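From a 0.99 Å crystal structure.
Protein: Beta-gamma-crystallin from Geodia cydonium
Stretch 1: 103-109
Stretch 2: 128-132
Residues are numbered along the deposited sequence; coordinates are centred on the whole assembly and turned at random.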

# COMPACT_ATOMS: atom_id res chain seq x y z
N ASN A 103 4.50 14.71 1.68
CA ASN A 103 4.78 15.73 2.67
C ASN A 103 3.58 15.77 3.64
O ASN A 103 2.64 14.98 3.53
CB ASN A 103 5.10 17.08 2.09
CG ASN A 103 6.14 17.77 3.03
OD1 ASN A 103 6.12 18.02 4.28
ND2 ASN A 103 7.30 17.99 2.37
N SER A 104 3.62 16.71 4.57
CA SER A 104 2.54 16.88 5.50
C SER A 104 1.20 16.99 4.84
O SER A 104 1.10 17.57 3.75
CB SER A 104 2.78 18.16 6.31
OG SER A 104 4.03 18.10 6.96
N ASN A 105 0.17 16.46 5.52
CA ASN A 105 -1.21 16.58 5.04
C ASN A 105 -2.08 16.96 6.19
O ASN A 105 -2.20 16.19 7.16
CB ASN A 105 -1.67 15.26 4.39
CG ASN A 105 -3.01 15.36 3.76
OD1 ASN A 105 -3.91 16.05 4.23
ND2 ASN A 105 -3.20 14.64 2.65
N PRO A 106 -2.71 18.15 6.18
CA PRO A 106 -3.49 18.61 7.29
C PRO A 106 -4.92 18.07 7.34
O PRO A 106 -5.65 18.37 8.28
CB PRO A 106 -3.50 20.15 7.08
CG PRO A 106 -3.52 20.26 5.57
CD PRO A 106 -2.60 19.15 5.11
N ARG A 107 -5.33 17.36 6.29
CA ARG A 107 -6.75 16.98 6.24
C ARG A 107 -6.88 15.73 5.36
O ARG A 107 -7.01 15.80 4.13
CB ARG A 107 -7.63 18.11 5.75
CG ARG A 107 -9.09 17.74 5.89
CD ARG A 107 -9.88 18.96 6.25
NE ARG A 107 -11.29 18.70 6.10
CZ ARG A 107 -12.25 19.58 6.16
NH1 ARG A 107 -11.92 20.82 6.49
NH2 ARG A 107 -13.52 19.23 5.95
N ILE A 108 -6.85 14.59 6.02
CA ILE A 108 -6.96 13.26 5.42
C ILE A 108 -8.41 12.82 5.45
O ILE A 108 -9.03 12.81 6.52
CB ILE A 108 -6.08 12.28 6.19
CG1 ILE A 108 -4.62 12.69 6.12
CG2 ILE A 108 -6.31 10.84 5.72
CD1 ILE A 108 -3.74 12.12 7.17
N ASP A 109 -8.96 12.43 4.32
CA ASP A 109 -10.35 12.09 4.16
C ASP A 109 -10.51 10.94 3.14
O ASP A 109 -10.92 11.21 2.03
CB ASP A 109 -11.15 13.37 3.78
CG ASP A 109 -12.66 13.26 3.87
OD1 ASP A 109 -13.20 12.16 4.11
OD2 ASP A 109 -13.32 14.31 3.64
N GLN A 128 -7.08 14.67 14.91
CA GLN A 128 -7.81 15.88 14.52
C GLN A 128 -7.18 16.46 13.30
O GLN A 128 -5.99 16.18 13.03
CB GLN A 128 -7.77 16.90 15.68
CG GLN A 128 -8.53 16.47 16.89
CD GLN A 128 -8.40 17.45 18.03
OE1 GLN A 128 -8.76 18.64 17.88
NE2 GLN A 128 -7.91 16.91 19.13
N TYR A 129 -7.91 17.25 12.53
CA TYR A 129 -7.34 17.91 11.38
C TYR A 129 -6.32 18.95 11.82
O TYR A 129 -6.31 19.48 12.95
CB TYR A 129 -8.46 18.57 10.57
CG TYR A 129 -9.47 17.63 10.02
CD1 TYR A 129 -9.08 16.53 9.24
CD2 TYR A 129 -10.82 17.83 10.23
CE1 TYR A 129 -10.02 15.66 8.72
CE2 TYR A 129 -11.74 16.97 9.70
CZ TYR A 129 -11.34 15.87 8.96
OH TYR A 129 -12.27 15.03 8.36
N ASP A 130 -5.42 19.29 10.90
CA ASP A 130 -4.55 20.44 11.02
C ASP A 130 -3.68 20.41 12.25
O ASP A 130 -3.32 21.45 12.82
CB ASP A 130 -5.34 21.77 10.91
CG ASP A 130 -4.49 22.94 10.59
OD1 ASP A 130 -3.48 22.77 9.87
OD2 ASP A 130 -4.93 24.06 10.96
N TYR A 131 -3.25 19.19 12.63
CA TYR A 131 -2.18 19.03 13.61
C TYR A 131 -2.60 19.50 14.99
O TYR A 131 -1.79 19.88 15.83
CB TYR A 131 -0.85 19.67 13.19
CG TYR A 131 -0.63 19.55 11.68
CD1 TYR A 131 -0.63 18.33 11.01
CD2 TYR A 131 -0.43 20.71 10.92
CE1 TYR A 131 -0.44 18.26 9.65
CE2 TYR A 131 -0.27 20.65 9.52
CZ TYR A 131 -0.27 19.40 8.93
OH TYR A 131 -0.09 19.28 7.56
N ALA A 132 -3.89 19.37 15.30
CA ALA A 132 -4.44 19.65 16.60
C ALA A 132 -4.47 18.40 17.48
O ALA A 132 -4.64 17.29 17.00
CB ALA A 132 -5.87 20.27 16.47
O HOH W 1 -12.51 16.12 5.63
O HOH W 2 -11.26 12.39 7.89

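Two loops meet here without a helix or strand on either side, and the contact rests largely on Tyr129, Pro106 and Tyr131, the residues that cover the most surface. A single direct hydrogen bond marks the register: Asp130 N donates to Pro106 O at 2.8 Å. The bond joins backbone to backbone, and the CA atoms of Pro106 and Asp130 lie 4.3 Å apart there.

Tyr129 works by its face, its edge and its hydroxyl. Arg107 lies extended over one face of the ring, Arg107 CG 3.6 Å from Tyr129 CD1. Arg107 CD stands 3.9 Å from the centroid of the Tyr129 ring, only 11° off the normal, a CH-pi contact; farther out, Arg107 CZ sits 4.7 Å from the same centroid and makes a cation-pi interaction. One side chain thus offers the ring both aliphatic carbon and spread charge. At the ring edge, Ile108 O approaches Tyr129 CE1 to 3.7 Å. Water 1 lies 2.9 Å from Tyr129 OH, accepts from Arg107 NE at 2.9 Å and donates to Asp109 OD2 at 2.8 Å, while water 2 joins Tyr129 OH, at 2.9 Å, to Ile108 O, at 2.7 Å.

Tyr131 behaves differently. Its CA-to-CB bond points sideways, yet the end of the side chain reaches the other loop, where Tyr131 OH packs 3.3 Å from Ser104 CB. Tyr131 OH is also 3.2 Å from Pro106 N, but the proline nitrogen has no hydrogen to share, so this is packing. Pro106 CB adds apolar contact with Tyr131 CZ at 3.8 Å.

Within the first loop, Arg107 N donates to Asn105 OD1 at 2.8 Å, a side-chain-to-backbone bond that spans Pro106. The rule to read is economy: one backbone bond for register, two tyrosines and a proline for area, and waters to link Tyr129 OH to the first stretch.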